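Local coordinates for protein Ceg4 (Legionella pneumophila subsp. pneumophila, PDB 6AOJ) that acts as a HAD-like phosphotyrosine phosphatase effector that attenuates the activation of eukaryotic MAPK pathways, at residues 8-13 with 101-106; 158-163 with 203-208. All blocks are in the same frame, centred on the assembly; numbering follows the deposited sequence.

Contact 1: 8-13 with 101-106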
ATOM      1  N   PRO A   8     -10.739  -2.842 -19.569  1.00 62.84           N
ATOM      2  CA  PRO A   8     -11.417  -2.650 -18.285  1.00 61.60           C
ATOM      3  C   PRO A   8     -10.715  -1.590 -17.460  1.00 55.78           C
ATOM      4  O   PRO A   8      -9.523  -1.325 -17.629  1.00 57.90           O
ATOM      5  CB  PRO A   8     -11.314  -4.023 -17.603  1.00 64.80           C
ATOM      6  CG  PRO A   8     -10.851  -4.972 -18.667  1.00 70.05           C
ATOM      7  CD  PRO A   8     -10.083  -4.157 -19.655  1.00 68.44           C
ATOM      8  N   LYS A   9     -11.462  -1.003 -16.529  1.00 51.70           N
ATOM      9  CA  LYS A   9     -10.908  -0.048 -15.578  1.00 53.89           C
ATOM     10  C   LYS A   9     -10.960  -0.657 -14.168  1.00 55.65           C
ATOM     11  O   LYS A   9     -12.033  -1.033 -13.682  1.00 56.25           O
ATOM     12  CB  LYS A   9     -11.663   1.282 -15.657  1.00 59.50           C
ATOM     13  CG  LYS A   9     -11.414   2.248 -14.500  1.00 67.38           C
ATOM     14  CD  LYS A   9     -12.429   3.394 -14.496  1.00 75.02           C
ATOM     15  CE  LYS A   9     -12.367   4.205 -13.205  1.00 80.00           C
ATOM     16  NZ  LYS A   9     -11.153   5.061 -13.139  1.00 76.85           N
ATOM     17  N   VAL A  10      -9.801  -0.759 -13.518  1.00 48.99           N
ATOM     18  CA  VAL A  10      -9.689  -1.404 -12.215  1.00 45.00           C
ATOM     19  C   VAL A  10      -9.134  -0.395 -11.231  1.00 46.85           C
ATOM     20  O   VAL A  10      -8.113   0.248 -11.508  1.00 42.85           O
ATOM     21  CB  VAL A  10      -8.772  -2.642 -12.251  1.00 49.99           C
ATOM     22  CG1 VAL A  10      -8.760  -3.294 -10.889  1.00 45.59           C
ATOM     23  CG2 VAL A  10      -9.231  -3.621 -13.306  1.00 53.36           C
ATOM     24  N   ILE A  11      -9.771  -0.299 -10.064  1.00 41.98           N
ATOM     25  CA  ILE A  11      -9.349   0.602  -9.002  1.00 36.66           C
ATOM     26  C   ILE A  11      -9.023  -0.256  -7.794  1.00 37.76           C
ATOM     27  O   ILE A  11      -9.792  -1.160  -7.450  1.00 38.73           O
ATOM     28  CB  ILE A  11     -10.435   1.624  -8.628  1.00 52.74           C
ATOM     29  CG1 ILE A  11     -10.872   2.439  -9.837  1.00 54.73           C
ATOM     30  CG2 ILE A  11      -9.913   2.560  -7.531  1.00 51.33           C
ATOM     31  CD1 ILE A  11     -12.034   3.328  -9.507  1.00 55.90           C
ATOM     32  N   ILE A  12      -7.900   0.030  -7.147  1.00 39.44           N
ATOM     33  CA  ILE A  12      -7.494  -0.664  -5.928  1.00 41.90           C
ATOM     34  C   ILE A  12      -7.440   0.339  -4.780  1.00 39.55           C
ATOM     35  O   ILE A  12      -6.797   1.391  -4.892  1.00 41.51           O
ATOM     36  CB  ILE A  12      -6.134  -1.364  -6.106  1.00 40.32           C
ATOM     37  CG1 ILE A  12      -6.207  -2.406  -7.230  1.00 40.85           C
ATOM     38  CG2 ILE A  12      -5.682  -1.992  -4.768  1.00 38.07           C
ATOM     39  CD1 ILE A  12      -4.826  -2.817  -7.724  1.00 45.33           C
ATOM     40  N   PHE A  13      -8.138   0.026  -3.696  1.00 35.77           N
ATOM     41  CA  PHE A  13      -8.003   0.737  -2.426  1.00 35.26           C
ATOM     42  C   PHE A  13      -7.405  -0.244  -1.442  1.00 32.97           C
ATOM     43  O   PHE A  13      -8.069  -1.220  -1.059  1.00 31.59           O
ATOM     44  CB  PHE A  13      -9.342   1.229  -1.901  1.00 34.60           C
ATOM     45  CG  PHE A  13      -9.950   2.284  -2.754  1.00 37.12           C
ATOM     46  CD1 PHE A  13      -9.494   3.585  -2.696  1.00 35.71           C
ATOM     47  CD2 PHE A  13     -10.992   1.961  -3.614  1.00 34.41           C
ATOM     48  CE1 PHE A  13     -10.072   4.561  -3.511  1.00 35.61           C
ATOM     49  CE2 PHE A  13     -11.575   2.935  -4.423  1.00 39.47           C
ATOM     50  CZ  PHE A  13     -11.108   4.231  -4.362  1.00 41.07           C
ATOM     51  N   ASP A 101      -1.657   0.696 -16.872  1.00 83.10           N
ATOM     52  CA  ASP A 101      -2.161   2.022 -16.570  1.00 79.77           C
ATOM     53  C   ASP A 101      -3.675   2.063 -16.499  1.00 68.49           C
ATOM     54  O   ASP A 101      -4.216   3.067 -16.032  1.00 73.45           O
ATOM     55  CB  ASP A 101      -1.618   3.035 -17.581  1.00 97.57           C
ATOM     56  CG  ASP A 101      -0.426   3.815 -17.030  1.00106.47           C
ATOM     57  OD1 ASP A 101      -0.300   5.016 -17.358  1.00112.90           O
ATOM     58  OD2 ASP A 101       0.370   3.232 -16.249  1.00101.33           O
ATOM     59  N   ASP A 102      -4.361   0.994 -16.910  1.00 58.22           N
ATOM     60  CA  ASP A 102      -5.791   0.847 -16.648  1.00 59.72           C
ATOM     61  C   ASP A 102      -6.073   0.321 -15.244  1.00 59.13           C
ATOM     62  O   ASP A 102      -7.241   0.033 -14.933  1.00 56.42           O
ATOM     63  CB  ASP A 102      -6.448  -0.081 -17.676  1.00 63.24           C
ATOM     64  CG  ASP A 102      -6.594   0.565 -19.052  1.00 78.99           C
ATOM     65  OD1 ASP A 102      -7.110   1.700 -19.132  1.00 82.11           O
ATOM     66  OD2 ASP A 102      -6.189  -0.069 -20.051  1.00 83.24           O
ATOM     67  N   VAL A 103      -5.043   0.171 -14.407  1.00 55.07           N
ATOM     68  CA  VAL A 103      -5.211  -0.130 -12.989  1.00 45.49           C
ATOM     69  C   VAL A 103      -4.734   1.082 -12.196  1.00 54.40           C
ATOM     70  O   VAL A 103      -3.573   1.496 -12.321  1.00 58.54           O
ATOM     71  CB  VAL A 103      -4.448  -1.401 -12.563  1.00 44.29           C
ATOM     72  CG1 VAL A 103      -4.776  -1.719 -11.129  1.00 47.04           C
ATOM     73  CG2 VAL A 103      -4.796  -2.585 -13.432  1.00 48.87           C
ATOM     74  N   THR A 104      -5.604   1.616 -11.331  1.00 48.68           N
ATOM     75  CA  THR A 104      -5.268   2.744 -10.466  1.00 45.94           C
ATOM     76  C   THR A 104      -5.086   2.260  -9.034  1.00 48.55           C
ATOM     77  O   THR A 104      -5.984   1.612  -8.489  1.00 41.31           O
ATOM     78  CB  THR A 104      -6.372   3.804 -10.532  1.00 49.30           C
ATOM     79  OG1 THR A 104      -6.379   4.389 -11.833  1.00 54.90           O
ATOM     80  CG2 THR A 104      -6.154   4.912  -9.521  1.00 52.76           C
ATOM     81  N   VAL A 105      -3.941   2.581  -8.417  1.00 43.28           N
ATOM     82  CA  VAL A 105      -3.605   2.082  -7.083  1.00 44.44           C
ATOM     83  C   VAL A 105      -3.684   3.222  -6.069  1.00 43.83           C
ATOM     84  O   VAL A 105      -2.939   4.214  -6.171  1.00 38.69           O
ATOM     85  CB  VAL A 105      -2.208   1.440  -7.048  1.00 47.14           C
ATOM     86  CG1 VAL A 105      -1.953   0.829  -5.655  1.00 47.03           C
ATOM     87  CG2 VAL A 105      -2.089   0.402  -8.145  1.00 50.05           C
ATOM     88  N   ASN A 106      -4.548   3.053  -5.060  1.00 37.44           N
ATOM     89  CA  ASN A 106      -4.751   4.031  -3.993  1.00 35.44           C
ATOM     90  C   ASN A 106      -4.409   3.358  -2.677  1.00 37.32           C
ATOM     91  O   ASN A 106      -5.001   2.328  -2.352  1.00 35.60           O
ATOM     92  CB  ASN A 106      -6.205   4.510  -3.937  1.00 41.17           C
ATOM     93  CG  ASN A 106      -6.629   5.253  -5.184  1.00 43.96           C
ATOM     94  OD1 ASN A 106      -6.199   6.388  -5.417  1.00 40.68           O
ATOM     95  ND2 ASN A 106      -7.497   4.625  -5.993  1.00 42.19           N
TER
HETATM   96  O   HOH W   1      -8.073   2.833 -13.161  1.00 57.69           O

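Contact 2: 158-163 with 203-208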
ATOM      1  N   ARG A 158     -13.939  -3.118 -11.919  1.00 47.91           N
ATOM      2  CA  ARG A 158     -13.709  -3.852 -10.693  1.00 52.10           C
ATOM      3  C   ARG A 158     -13.042  -2.911  -9.701  1.00 50.09           C
ATOM      4  O   ARG A 158     -12.239  -2.059 -10.092  1.00 47.06           O
ATOM      5  CB  ARG A 158     -12.832  -5.092 -10.918  1.00 58.77           C
ATOM      6  CG  ARG A 158     -12.904  -6.065  -9.731  1.00 58.82           C
ATOM      7  CD  ARG A 158     -12.189  -7.361 -10.009  1.00 60.82           C
ATOM      8  NE  ARG A 158     -12.896  -8.183 -10.982  1.00 68.08           N
ATOM      9  CZ  ARG A 158     -12.427  -9.338 -11.442  1.00 72.42           C
ATOM     10  NH1 ARG A 158     -11.255  -9.797 -11.004  1.00 72.70           N
ATOM     11  NH2 ARG A 158     -13.120 -10.033 -12.332  1.00 69.35           N
ATOM     12  N   VAL A 159     -13.441  -3.023  -8.437  1.00 42.42           N
ATOM     13  CA  VAL A 159     -12.869  -2.229  -7.354  1.00 42.82           C
ATOM     14  C   VAL A 159     -12.370  -3.171  -6.280  1.00 42.79           C
ATOM     15  O   VAL A 159     -13.162  -3.940  -5.705  1.00 42.52           O
ATOM     16  CB  VAL A 159     -13.879  -1.233  -6.768  1.00 40.88           C
ATOM     17  CG1 VAL A 159     -13.247  -0.502  -5.582  1.00 43.35           C
ATOM     18  CG2 VAL A 159     -14.378  -0.263  -7.870  1.00 42.78           C
ATOM     19  N   TYR A 160     -11.058  -3.102  -5.985  1.00 36.32           N
ATOM     20  CA  TYR A 160     -10.473  -3.921  -4.920  1.00 39.30           C
ATOM     21  C   TYR A 160     -10.465  -3.147  -3.599  1.00 32.44           C
ATOM     22  O   TYR A 160     -10.221  -1.943  -3.581  1.00 40.13           O
ATOM     23  CB  TYR A 160      -9.035  -4.338  -5.298  1.00 41.77           C
ATOM     24  CG  TYR A 160      -8.994  -5.572  -6.183  1.00 40.32           C
ATOM     25  CD1 TYR A 160      -9.213  -5.476  -7.542  1.00 47.17           C
ATOM     26  CD2 TYR A 160      -8.764  -6.835  -5.647  1.00 39.43           C
ATOM     27  CE1 TYR A 160      -9.195  -6.600  -8.358  1.00 47.11           C
ATOM     28  CE2 TYR A 160      -8.741  -7.966  -6.467  1.00 40.89           C
ATOM     29  CZ  TYR A 160      -8.974  -7.838  -7.816  1.00 43.79           C
ATOM     30  OH  TYR A 160      -8.968  -8.926  -8.665  1.00 46.51           O
ATOM     31  N   ILE A 161     -10.764  -3.841  -2.501  1.00 33.41           N
ATOM     32  CA  ILE A 161     -10.683  -3.271  -1.158  1.00 36.55           C
ATOM     33  C   ILE A 161      -9.949  -4.284  -0.285  1.00 30.86           C
ATOM     34  O   ILE A 161     -10.428  -5.415  -0.117  1.00 35.76           O
ATOM     35  CB  ILE A 161     -12.077  -2.963  -0.570  1.00 40.12           C
ATOM     36  CG1 ILE A 161     -12.900  -2.127  -1.564  1.00 44.56           C
ATOM     37  CG2 ILE A 161     -11.935  -2.199   0.738  1.00 40.87           C
ATOM     38  CD1 ILE A 161     -14.330  -1.996  -1.154  1.00 41.93           C
ATOM     39  N   LEU A 162      -8.814  -3.874   0.286  1.00 34.27           N
ATOM     40  CA  LEU A 162      -7.978  -4.744   1.116  1.00 31.59           C
ATOM     41  C   LEU A 162      -7.643  -4.021   2.417  1.00 29.66           C
ATOM     42  O   LEU A 162      -7.106  -2.909   2.384  1.00 30.08           O
ATOM     43  CB  LEU A 162      -6.666  -5.110   0.373  1.00 32.18           C
ATOM     44  CG  LEU A 162      -6.852  -5.826  -0.983  1.00 39.96           C
ATOM     45  CD1 LEU A 162      -6.748  -4.897  -2.160  1.00 42.24           C
ATOM     46  CD2 LEU A 162      -5.903  -7.001  -1.159  1.00 44.57           C
ATOM     47  N   ASP A 163      -7.966  -4.632   3.566  1.00 31.02           N
ATOM     48  CA  ASP A 163      -7.550  -4.014   4.824  1.00 32.93           C
ATOM     49  C   ASP A 163      -7.536  -5.080   5.925  1.00 35.41           C
ATOM     50  O   ASP A 163      -8.459  -5.900   6.008  1.00 35.72           O
ATOM     51  CB  ASP A 163      -8.480  -2.846   5.193  1.00 33.09           C
ATOM     52  CG  ASP A 163      -7.834  -1.850   6.168  1.00 39.98           C
ATOM     53  OD1 ASP A 163      -7.258  -2.290   7.202  1.00 40.48           O
ATOM     54  OD2 ASP A 163      -7.909  -0.623   5.920  1.00 43.05           O
ATOM     55  N   GLU A 203      -3.115 -12.727 -10.441  1.00 56.52           N
ATOM     56  CA  GLU A 203      -3.639 -13.462 -11.588  1.00 59.02           C
ATOM     57  C   GLU A 203      -5.078 -13.061 -11.899  1.00 52.78           C
ATOM     58  O   GLU A 203      -5.477 -13.039 -13.069  1.00 54.85           O
ATOM     59  CB  GLU A 203      -3.524 -14.970 -11.367  1.00 66.19           C
ATOM     60  CG  GLU A 203      -2.084 -15.487 -11.404  1.00 79.57           C
ATOM     61  CD  GLU A 203      -1.303 -15.073 -12.665  1.00 95.99           C
ATOM     62  OE1 GLU A 203      -0.183 -14.530 -12.511  1.00 99.02           O
ATOM     63  OE2 GLU A 203      -1.786 -15.306 -13.800  1.00100.40           O
ATOM     64  N   ASP A 204      -5.865 -12.742 -10.870  1.00 49.99           N
ATOM     65  CA  ASP A 204      -7.217 -12.238 -11.089  1.00 52.62           C
ATOM     66  C   ASP A 204      -7.187 -10.936 -11.876  1.00 55.75           C
ATOM     67  O   ASP A 204      -7.990 -10.737 -12.795  1.00 56.73           O
ATOM     68  CB  ASP A 204      -7.933 -12.023  -9.749  1.00 52.15           C
ATOM     69  CG  ASP A 204      -8.011 -13.296  -8.908  1.00 55.64           C
ATOM     70  OD1 ASP A 204      -7.783 -14.393  -9.468  1.00 57.66           O
ATOM     71  OD2 ASP A 204      -8.309 -13.193  -7.689  1.00 52.59           O
ATOM     72  N   VAL A 205      -6.267 -10.041 -11.526  1.00 51.37           N
ATOM     73  CA  VAL A 205      -6.124  -8.786 -12.255  1.00 51.61           C
ATOM     74  C   VAL A 205      -5.705  -9.061 -13.697  1.00 60.40           C
ATOM     75  O   VAL A 205      -6.342  -8.598 -14.656  1.00 63.03           O
ATOM     76  CB  VAL A 205      -5.115  -7.866 -11.544  1.00 48.26           C
ATOM     77  CG1 VAL A 205      -4.656  -6.736 -12.525  1.00 56.12           C
ATOM     78  CG2 VAL A 205      -5.702  -7.284 -10.300  1.00 42.90           C
ATOM     79  N   ARG A 206      -4.617  -9.823 -13.869  1.00 64.15           N
ATOM     80  CA  ARG A 206      -4.136 -10.130 -15.214  1.00 63.15           C
ATOM     81  C   ARG A 206      -5.212 -10.778 -16.073  1.00 62.42           C
ATOM     82  O   ARG A 206      -5.221 -10.598 -17.299  1.00 66.28           O
ATOM     83  CB  ARG A 206      -2.911 -11.052 -15.142  1.00 66.28           C
ATOM     84  CG  ARG A 206      -1.680 -10.451 -14.472  1.00 66.53           C
ATOM     85  CD  ARG A 206      -0.433 -11.224 -14.874  1.00 74.85           C
ATOM     86  NE  ARG A 206       0.797 -10.610 -14.379  1.00 80.87           N
ATOM     87  CZ  ARG A 206       1.796 -11.289 -13.821  1.00 91.68           C
ATOM     88  NH1 ARG A 206       1.708 -12.604 -13.680  1.00 95.63           N
ATOM     89  NH2 ARG A 206       2.885 -10.660 -13.400  1.00 97.02           N
ATOM     90  N   GLU A 207      -6.127 -11.540 -15.464  1.00 61.43           N
ATOM     91  CA  GLU A 207      -7.151 -12.213 -16.261  1.00 70.28           C
ATOM     92  C   GLU A 207      -8.177 -11.241 -16.836  1.00 67.28           C
ATOM     93  O   GLU A 207      -8.774 -11.533 -17.876  1.00 72.04           O
ATOM     94  CB  GLU A 207      -7.855 -13.300 -15.441  1.00 76.24           C
ATOM     95  CG  GLU A 207      -9.264 -13.626 -15.933  1.00 92.93           C
ATOM     96  CD  GLU A 207      -9.776 -14.978 -15.482  1.00105.69           C
ATOM     97  OE1 GLU A 207     -10.587 -15.574 -16.232  1.00112.64           O
ATOM     98  OE2 GLU A 207      -9.381 -15.436 -14.385  1.00104.66           O
ATOM     99  N   MET A 208      -8.390 -10.088 -16.205  1.00 64.68           N
ATOM    100  CA  MET A 208      -9.335  -9.130 -16.768  1.00 67.99           C
ATOM    101  C   MET A 208      -8.865  -8.542 -18.087  1.00 72.20           C
ATOM    102  O   MET A 208      -9.689  -8.028 -18.845  1.00 78.68           O
ATOM    103  CB  MET A 208      -9.591  -7.997 -15.784  1.00 64.95           C
ATOM    104  CG  MET A 208     -10.160  -8.459 -14.474  1.00 61.58           C
ATOM    105  SD  MET A 208     -10.700  -7.025 -13.536  1.00 64.16           S
ATOM    106  CE  MET A 208     -12.021  -6.427 -14.582  1.00 65.94           C
TER
HETATM  107  O   HOH W   2     -10.506 -12.086 -12.893  1.00 56.58           O

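Contact 1: 8-13 with 101-106
Val10 to Phe13 and Val103 to Asn106 run side by side as parallel strands, 13° apart in direction and 4.7 Å apart at their closest, in the middle of the sheet of the HAD-like phosphatase domain, the N-terminal part of the longer Ceg4 protein. The bonding follows the parallel pattern: Val10 and Ile12 turn their N and O toward 101-106, while Ile11 and Phe13 turn theirs toward the neighbouring strand 158-162. Val10 N reaches Asp102 O, Val10 O takes Thr104 N, Ile12 N reaches Thr104 O at 2.8 Å, and Ile12 O takes Asn106 N. A water adds a second donor to Val10 O and also bonds Thr104 OG1 at 2.7 Å.

On the face of Val10, Ile12, Val103 and Val105, branched aliphatic side chains suit both the extended backbone and a dry interior. Ile12 sets CG1 beside its own backbone N (chi1 -60°), and its extended chain brings CD1 to 3.6 Å from Val103 CG1, with Val105 CG2 slightly farther off. Val97 of helix 88-97 packs against Val103 and Val105.

The other face carries Ile11, Thr104, Phe13 and Asn106. The Phe13 ring and the Asn106 amide lie alongside each other, pointing the same way, their planes only 18° apart. An asparagine can serve here because its buried polar end is used: OD1 accepts a bond from Arg148 NE, which helps to fix the amide's rotation. Its ND2 makes a weak bond to Ile12 O and sits 3.5 Å from Ile11 CG2 and 3.6 Å from Phe13 CE1.

Contact 2: 158-163 with 203-208
Arg158 meets Met208 along almost the whole length of its side chain. CB begins the contact, 3.9 Å from Met208 SD and nearly as close to the methyl CE. CG stands anti to the backbone N (chi1 -164°) and carries the chain outward from the strand; CD lies alongside the sulfur, and the bend at chi3 (-71°) then turns the guanidinium so that one face receives it. SD sits 3.5 Å above that plane, over its centre, and NE and CZ are its nearest neighbours. A methionine suits this place: it is flexible and polarisable, and it can lie across a flat cation without needing a hydrogen bond.

At the tip, NH1 works in the guanidinium plane. There it gives a weak bond to Tyr160 OH and a bond of 3.1 Å to a water, which in turn donates to Asp204 O at 2.9 Å. The helix backbone is thus joined to the arginine through solvent, while Asp204 OD1 is held by Gln200.

In the HAD-like fold, helices cover both faces of a parallel sheet, and this pair belongs to that layering: the final helix, 198-208, runs nearly antiparallel to strand 158-162, the two segment axes 11.5 Å apart. Such a gap needs long side chains. Tyr160 spans it from the strand, two residues on from Arg158 and therefore on the same face, its OH ending 3.4 Å from Asp204 CB. Its ring and the Asp204 carboxylate are nearly coplanar, 22° apart, though the side chains cross at about a right angle. Val205 offers a compact apolar surface beside the ring, CG2 lying 4.1 Å from Tyr160 CE1.

Contacts 1 and 2 have their centres 9 Å apart and share a boundary, since strands 10-14 and 158-162 are neighbours in the sheet. Ile11 O to Tyr160 N (2.7 Å) and Phe13 N to Tyr160 O (2.9 Å) are probable hydrogen bonds that join them. The final helix meets both: Met208 SD, besides its arginine, packs 3.7 Å from Val10 CG2. Strand 10-14 leads directly to Asp15 and Asp17, which with Asp164, just beyond 158-163, hold the magnesium ion. The side chain of Phe13 is about 12 Å from the metal, and that of Tyr160 about 11 Å from that of Asp15.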